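Local coordinates for adenylate isopentenyltransferase (Humulus lupulus, PDB 3A8T), which transfers an isopentenyl group from dimethylallyl diphosphate to the adenine N6 of AMP, ADP or ATP in cytokinin biosynthesis, at residues A[71-76]-A[138-143]; A[55-60]-A[321-326]. All blocks are in the same frame, centred on the assembly; numbering follows the deposited sequence.

Interaction 1: residues A[71-76]-A[138-143]; sequences SDKMQV and GSNSFI. With ATP (adenosine-5'-triphosphate), chain B.
Ser139, with OG anti to its carbonyl carbon (chi1 -57°), and Lys73, whose CG is set between its own backbone N and carbonyl carbon (chi1 76°), meet in the ATP site of this P-loop-type fold, where the loop after strand 66-70 faces the start of helix 140-147. Ser139 OG joins loop to nucleotide: it accepts a nearly straight bond from Lys73 N at 2.8 Å and donates to O2A of the alpha-phosphate. Beyond CG the extended Lys73 chain runs along the triphosphate, and Lys73 NZ lies 3.1 Å from ATP O2G. A weaker bond joins NZ to O2B. Its CB lies over one face of the Phe142 ring, a CH-pi contact 3.7 Å from the centroid, while Val76 CG1 sits at the ring edge. Phe115 also stacks on this ring. Met74 CB and CG pack against the adenine. Asp72 OD1 accepts from Met74 N, an Asx turn, and from Gln75 N, which extends it to an Asx motif, the amides coming from opposite faces of its plane. Asp72 OD2 accepts from ATP N6 at 3.3 Å. A leucine in place of Asp72 would probably leave N6 without this acceptor and Met74 N and Gln75 N without the oxygen they share. At the helix start, Ser141 grips the beta-phosphate twice, its N donating to O1B and its OG to O2B at 2.7 Å.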
loop_
_atom_site.group_PDB
_atom_site.type_symbol
_atom_site.label_atom_id
_atom_site.label_comp_id
_atom_site.label_asym_id
_atom_site.label_seq_id
_atom_site.Cartn_x
_atom_site.Cartn_y
_atom_site.Cartn_z
ATOM N N SER A 71 0.498 -3.277 7.057
ATOM C CA SER A 71 0.243 -4.635 6.520
ATOM C C SER A 71 0.495 -4.727 5.009
ATOM O O SER A 71 0.127 -5.699 4.369
ATOM C CB SER A 71 -1.188 -5.091 6.808
ATOM O OG SER A 71 -2.117 -4.187 6.265
ATOM N N ASP A 72 1.106 -3.696 4.440
ATOM C CA ASP A 72 1.449 -3.691 3.018
ATOM C C ASP A 72 2.837 -4.388 2.941
ATOM O O ASP A 72 3.803 -3.986 3.573
ATOM C CB ASP A 72 1.461 -2.255 2.540
ATOM C CG ASP A 72 1.926 -2.117 1.133
ATOM O OD1 ASP A 72 3.059 -2.539 0.832
ATOM O OD2 ASP A 72 1.161 -1.569 0.320
ATOM N N LYS A 73 2.920 -5.484 2.215
ATOM C CA LYS A 73 4.167 -6.229 2.181
ATOM C C LYS A 73 5.392 -5.596 1.491
ATOM O O LYS A 73 6.512 -6.050 1.715
ATOM C CB LYS A 73 3.910 -7.663 1.657
ATOM C CG LYS A 73 3.694 -7.798 0.171
ATOM C CD LYS A 73 3.534 -9.288 -0.192
ATOM C CE LYS A 73 3.790 -9.534 -1.689
ATOM N NZ LYS A 73 3.659 -10.931 -2.097
ATOM N N MET A 74 5.192 -4.563 0.668
ATOM C CA MET A 74 6.329 -3.888 0.056
ATOM C C MET A 74 6.810 -2.789 1.022
ATOM O O MET A 74 8.010 -2.529 1.157
ATOM C CB MET A 74 5.945 -3.273 -1.306
ATOM C CG MET A 74 5.811 -4.295 -2.452
ATOM S SD MET A 74 7.398 -5.247 -2.663
ATOM C CE MET A 74 6.903 -6.792 -2.020
ATOM N N GLN A 75 5.859 -2.165 1.717
ATOM C CA GLN A 75 6.138 -1.083 2.635
ATOM C C GLN A 75 6.876 -1.470 3.894
ATOM O O GLN A 75 7.239 -0.588 4.677
ATOM C CB GLN A 75 4.832 -0.368 3.006
ATOM C CG GLN A 75 4.261 0.416 1.849
ATOM C CD GLN A 75 3.166 1.356 2.229
ATOM O OE1 GLN A 75 2.842 1.523 3.389
ATOM N NE2 GLN A 75 2.593 1.989 1.253
ATOM N N VAL A 76 7.100 -2.769 4.087
ATOM C CA VAL A 76 7.768 -3.214 5.285
ATOM C C VAL A 76 9.254 -2.983 5.115
ATOM O O VAL A 76 9.960 -2.898 6.088
ATOM C CB VAL A 76 7.528 -4.764 5.629
ATOM C CG1 VAL A 76 6.085 -5.015 5.936
ATOM C CG2 VAL A 76 7.969 -5.705 4.457
ATOM N N GLY A 138 -2.812 -3.412 2.399
ATOM C CA GLY A 138 -3.516 -4.231 1.460
ATOM C C GLY A 138 -2.979 -5.575 1.061
ATOM O O GLY A 138 -3.450 -6.088 0.035
ATOM N N SER A 139 -2.029 -6.144 1.805
ATOM C CA SER A 139 -1.543 -7.479 1.426
ATOM C C SER A 139 -2.387 -8.450 2.193
ATOM O O SER A 139 -2.148 -8.722 3.367
ATOM C CB SER A 139 -0.090 -7.683 1.772
ATOM O OG SER A 139 0.652 -6.667 1.141
ATOM N N ASN A 140 -3.403 -8.939 1.507
ATOM C CA ASN A 140 -4.337 -9.870 2.104
ATOM C C ASN A 140 -3.617 -11.107 2.612
ATOM O O ASN A 140 -4.048 -11.703 3.568
ATOM C CB ASN A 140 -5.491 -10.121 1.121
ATOM C CG ASN A 140 -6.340 -8.810 0.873
ATOM O OD1 ASN A 140 -6.927 -8.236 1.816
ATOM N ND2 ASN A 140 -6.384 -8.334 -0.392
ATOM N N SER A 141 -2.464 -11.434 2.041
ATOM C CA SER A 141 -1.698 -12.561 2.541
ATOM C C SER A 141 -1.093 -12.230 3.931
ATOM O O SER A 141 -0.928 -13.131 4.776
ATOM C CB SER A 141 -0.573 -12.936 1.576
ATOM O OG SER A 141 0.572 -12.078 1.687
ATOM N N PHE A 142 -0.746 -10.967 4.173
ATOM C CA PHE A 142 -0.198 -10.577 5.469
ATOM C C PHE A 142 -1.321 -10.403 6.462
ATOM O O PHE A 142 -1.196 -10.800 7.610
ATOM C CB PHE A 142 0.629 -9.276 5.380
ATOM C CG PHE A 142 2.105 -9.494 5.043
ATOM C CD1 PHE A 142 2.555 -10.703 4.506
ATOM C CD2 PHE A 142 3.049 -8.491 5.278
ATOM C CE1 PHE A 142 3.917 -10.906 4.224
ATOM C CE2 PHE A 142 4.399 -8.705 4.984
ATOM C CZ PHE A 142 4.820 -9.910 4.466
ATOM N N ILE A 143 -2.420 -9.811 6.029
ATOM C CA ILE A 143 -3.540 -9.632 6.923
ATOM C C ILE A 143 -4.040 -11.002 7.417
ATOM O O ILE A 143 -4.277 -11.198 8.607
ATOM C CB ILE A 143 -4.685 -8.914 6.235
ATOM C CG1 ILE A 143 -4.295 -7.462 5.906
ATOM C CG2 ILE A 143 -5.894 -8.922 7.128
ATOM C CD1 ILE A 143 -5.153 -6.800 4.776
HETATM P PG ATP B . 0.258 -11.962 -3.671
HETATM O O1G ATP B . 0.500 -12.943 -2.566
HETATM O O2G ATP B . 1.687 -11.700 -4.413
HETATM O O3G ATP B . -0.774 -12.571 -4.753
HETATM P PB ATP B . -0.467 -10.351 -1.558
HETATM O O1B ATP B . -1.740 -10.718 -1.016
HETATM O O2B ATP B . 0.619 -11.238 -0.891
HETATM O O3B ATP B . -0.429 -10.539 -3.143
HETATM P PA ATP B . -0.361 -7.619 -2.248
HETATM O O1A ATP B . -1.549 -7.736 -3.080
HETATM O O2A ATP B . -0.511 -6.230 -1.421
HETATM O O3A ATP B . -0.171 -8.813 -1.125
HETATM O "O5'" ATP B . 0.995 -7.408 -3.120
HETATM C "C5'" ATP B . 1.066 -8.222 -4.258
HETATM C "C4'" ATP B . 2.040 -7.554 -5.209
HETATM O "O4'" ATP B . 1.552 -6.244 -5.522
HETATM C "C3'" ATP B . 3.453 -7.311 -4.623
HETATM O "O3'" ATP B . 4.286 -8.452 -4.816
HETATM C "C2'" ATP B . 3.920 -6.070 -5.402
HETATM O "O2'" ATP B . 4.486 -6.444 -6.610
HETATM C "C1'" ATP B . 2.661 -5.267 -5.636
HETATM N N9 ATP B . 2.525 -4.193 -4.613
HETATM C C8 ATP B . 1.778 -4.253 -3.438
HETATM N N7 ATP B . 1.964 -3.168 -2.714
HETATM C C5 ATP B . 2.829 -2.340 -3.363
HETATM C C6 ATP B . 3.431 -1.043 -3.109
HETATM N N6 ATP B . 3.180 -0.326 -1.967
HETATM N N1 ATP B . 4.271 -0.543 -4.040
HETATM C C2 ATP B . 4.544 -1.203 -5.158
HETATM N N3 ATP B . 4.021 -2.399 -5.437
HETATM C C4 ATP B . 3.186 -3.000 -4.604
#

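Interaction 2: residues A[55-60]-A[321-326]; sequences RLSIDL and WEKQVL
Trp321 lays the benzo end of its indole against the base of Leu56, CZ2 lying 3.7 Å from Leu56 CB, and against Arg55 CB beside it. With CG anti to the backbone N (chi1 173°), the indole projects from helix 321-326 toward helix 55-60, and its pyrrole edge reaches Asp59. There Trp321 NE1 donates to Asp59 OD2 in a fairly straight bond of 2.8 Å. The oxygen lies close to the indole plane and is met nearly along its C-O bond, although carboxylate and ring planes are turned 62° apart. The bond should restrict rotation of the indole and gives its N-H an acceptor that is probably charged. The other oxygen, Asp59 OD1, faces Arg55 NH1 in a long salt bridge of 3.5 Å one turn back on the same helix, so the carboxylate has a partner for each oxygen. Val325 CG1, from the same helix as Trp321, lies over the rim of one indole face and also approaches Leu56 CD2.

Leu326 completes the apolar side of the contact. Its CD1 lies 3.5 Å from Asp59 CB and 3.8 Å from Leu56 CD1, and it also brushes Leu60 CD2. Near this point helix 321-326 widens into a pi-type turn, where Trp321 O accepts from both Val325 N and Leu326 N. The segment axes cross at -98° and come no closer than 11.6 Å, a separation bridged by these large side chains. Leu56 and Leu60 also touch strand 41-46. Helix 315-338 thus packs on helix 53-61 of the strand-loop-helix unit (strand 41-46, P-loop, helix 53-61) of this nucleotide-binding fold.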
loop_
_atom_site.group_PDB
_atom_site.type_symbol
_atom_site.label_atom_id
_atom_site.label_comp_id
_atom_site.label_asym_id
_atom_site.label_seq_id
_atom_site.Cartn_x
_atom_site.Cartn_y
_atom_site.Cartn_z
ATOM N N ARG A 55 -4.414 7.462 5.207
ATOM C CA ARG A 55 -5.100 8.736 5.469
ATOM C C ARG A 55 -6.099 8.557 6.595
ATOM O O ARG A 55 -6.120 9.287 7.606
ATOM C CB ARG A 55 -5.912 9.111 4.235
ATOM C CG ARG A 55 -5.762 10.480 3.734
ATOM C CD ARG A 55 -6.312 11.538 4.649
ATOM N NE ARG A 55 -5.922 12.804 4.033
ATOM C CZ ARG A 55 -6.251 14.017 4.442
ATOM N NH1 ARG A 55 -7.016 14.198 5.504
ATOM N NH2 ARG A 55 -5.775 15.046 3.778
ATOM N N LEU A 56 -6.952 7.565 6.394
ATOM C CA LEU A 56 -8.002 7.318 7.341
ATOM C C LEU A 56 -7.439 6.945 8.698
ATOM O O LEU A 56 -7.952 7.396 9.727
ATOM C CB LEU A 56 -8.938 6.253 6.797
ATOM C CG LEU A 56 -10.042 5.810 7.725
ATOM C CD1 LEU A 56 -10.885 6.924 8.143
ATOM C CD2 LEU A 56 -10.852 4.819 7.043
ATOM N N SER A 57 -6.352 6.172 8.697
ATOM C CA SER A 57 -5.747 5.734 9.950
ATOM C C SER A 57 -5.267 6.922 10.730
ATOM O O SER A 57 -5.345 6.931 11.977
ATOM C CB SER A 57 -4.594 4.765 9.713
ATOM O OG SER A 57 -3.477 5.352 9.094
ATOM N N ILE A 58 -4.785 7.934 10.006
ATOM C CA ILE A 58 -4.314 9.137 10.653
ATOM C C ILE A 58 -5.479 10.010 11.104
ATOM O O ILE A 58 -5.461 10.521 12.181
ATOM C CB ILE A 58 -3.348 9.945 9.759
ATOM C CG1 ILE A 58 -2.226 9.053 9.246
ATOM C CG2 ILE A 58 -2.752 11.126 10.597
ATOM C CD1 ILE A 58 -1.524 8.242 10.306
ATOM N N ASP A 59 -6.504 10.157 10.300
ATOM C CA ASP A 59 -7.656 10.935 10.739
ATOM C C ASP A 59 -8.288 10.345 12.000
ATOM O O ASP A 59 -8.674 11.056 12.897
ATOM C CB ASP A 59 -8.727 11.007 9.637
ATOM C CG ASP A 59 -8.329 11.942 8.461
ATOM O OD1 ASP A 59 -7.582 12.923 8.688
ATOM O OD2 ASP A 59 -8.799 11.722 7.318
ATOM N N LEU A 60 -8.381 9.035 12.078
ATOM C CA LEU A 60 -8.968 8.386 13.242
ATOM C C LEU A 60 -8.157 8.608 14.504
ATOM O O LEU A 60 -8.677 8.486 15.587
ATOM C CB LEU A 60 -9.085 6.862 12.994
ATOM C CG LEU A 60 -10.169 6.375 11.999
ATOM C CD1 LEU A 60 -9.944 4.954 11.673
ATOM C CD2 LEU A 60 -11.599 6.539 12.581
ATOM N N TRP A 321 -14.771 13.442 1.966
ATOM C CA TRP A 321 -14.171 12.406 2.766
ATOM C C TRP A 321 -14.593 12.503 4.246
ATOM O O TRP A 321 -14.866 11.509 4.903
ATOM C CB TRP A 321 -12.650 12.561 2.591
ATOM C CG TRP A 321 -11.799 11.702 3.453
ATOM C CD1 TRP A 321 -11.259 12.031 4.671
ATOM C CD2 TRP A 321 -11.293 10.413 3.132
ATOM N NE1 TRP A 321 -10.428 11.034 5.105
ATOM C CE2 TRP A 321 -10.436 10.025 4.183
ATOM C CE3 TRP A 321 -11.483 9.538 2.060
ATOM C CZ2 TRP A 321 -9.769 8.803 4.185
ATOM C CZ3 TRP A 321 -10.820 8.331 2.065
ATOM C CH2 TRP A 321 -9.977 7.972 3.109
ATOM N N GLU A 322 -14.665 13.716 4.766
ATOM C CA GLU A 322 -15.016 13.941 6.151
ATOM C C GLU A 322 -16.390 13.370 6.361
ATOM O O GLU A 322 -16.600 12.576 7.248
ATOM C CB GLU A 322 -14.992 15.452 6.451
ATOM C CG GLU A 322 -14.413 15.801 7.835
ATOM C CD GLU A 322 -13.344 16.942 7.830
ATOM O OE1 GLU A 322 -13.752 18.109 7.605
ATOM O OE2 GLU A 322 -12.113 16.674 8.062
ATOM N N LYS A 323 -17.317 13.752 5.488
ATOM C CA LYS A 323 -18.701 13.299 5.553
ATOM C C LYS A 323 -18.927 11.859 5.146
ATOM O O LYS A 323 -19.623 11.136 5.828
ATOM C CB LYS A 323 -19.602 14.179 4.673
ATOM C CG LYS A 323 -19.707 15.613 5.121
ATOM C CD LYS A 323 -20.446 16.519 4.120
ATOM C CE LYS A 323 -21.924 16.061 3.837
ATOM N NZ LYS A 323 -22.880 16.083 5.021
ATOM N N GLN A 324 -18.335 11.436 4.045
ATOM C CA GLN A 324 -18.601 10.085 3.570
ATOM C C GLN A 324 -17.765 8.932 4.067
ATOM O O GLN A 324 -18.205 7.783 4.049
ATOM C CB GLN A 324 -18.608 10.072 2.031
ATOM C CG GLN A 324 -19.609 11.065 1.426
ATOM C CD GLN A 324 -19.844 10.873 -0.082
ATOM O OE1 GLN A 324 -20.867 11.316 -0.606
ATOM N NE2 GLN A 324 -18.912 10.206 -0.780
ATOM N N VAL A 325 -16.569 9.235 4.530
ATOM C CA VAL A 325 -15.646 8.191 4.953
ATOM C C VAL A 325 -15.273 8.283 6.413
ATOM O O VAL A 325 -15.364 7.333 7.130
ATOM C CB VAL A 325 -14.339 8.276 4.102
ATOM C CG1 VAL A 325 -13.374 7.214 4.519
ATOM C CG2 VAL A 325 -14.662 8.192 2.607
ATOM N N LEU A 326 -14.852 9.457 6.843
ATOM C CA LEU A 326 -14.446 9.620 8.206
ATOM C C LEU A 326 -15.564 9.591 9.205
ATOM O O LEU A 326 -15.528 8.761 10.056
ATOM C CB LEU A 326 -13.581 10.892 8.357
ATOM C CG LEU A 326 -12.965 11.143 9.746
ATOM C CD1 LEU A 326 -12.008 9.987 10.158
ATOM C CD2 LEU A 326 -12.258 12.522 9.758
#

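How the interactions relate
From the N terminus, strand 41-46 leads through the P-loop into helix 53-61, which carries the first half of interaction 2. Strand 66-70 follows, and the loop after it holds residues 71-76. Interaction 1 closes its loop at 138-143, after strand 132-136, the neighbour of strand 66-70 in the parallel sheet. The chain then runs through the remaining strands and the long helix 257-289 before helix 315-338 returns to helix 53-61 and closes interaction 2. Interaction 1 is thus nested inside the larger loop. The two do not touch: their centres lie about 21 Å apart, one in the buried nucleotide site and the other joining the C-terminal helix to the P-loop helix.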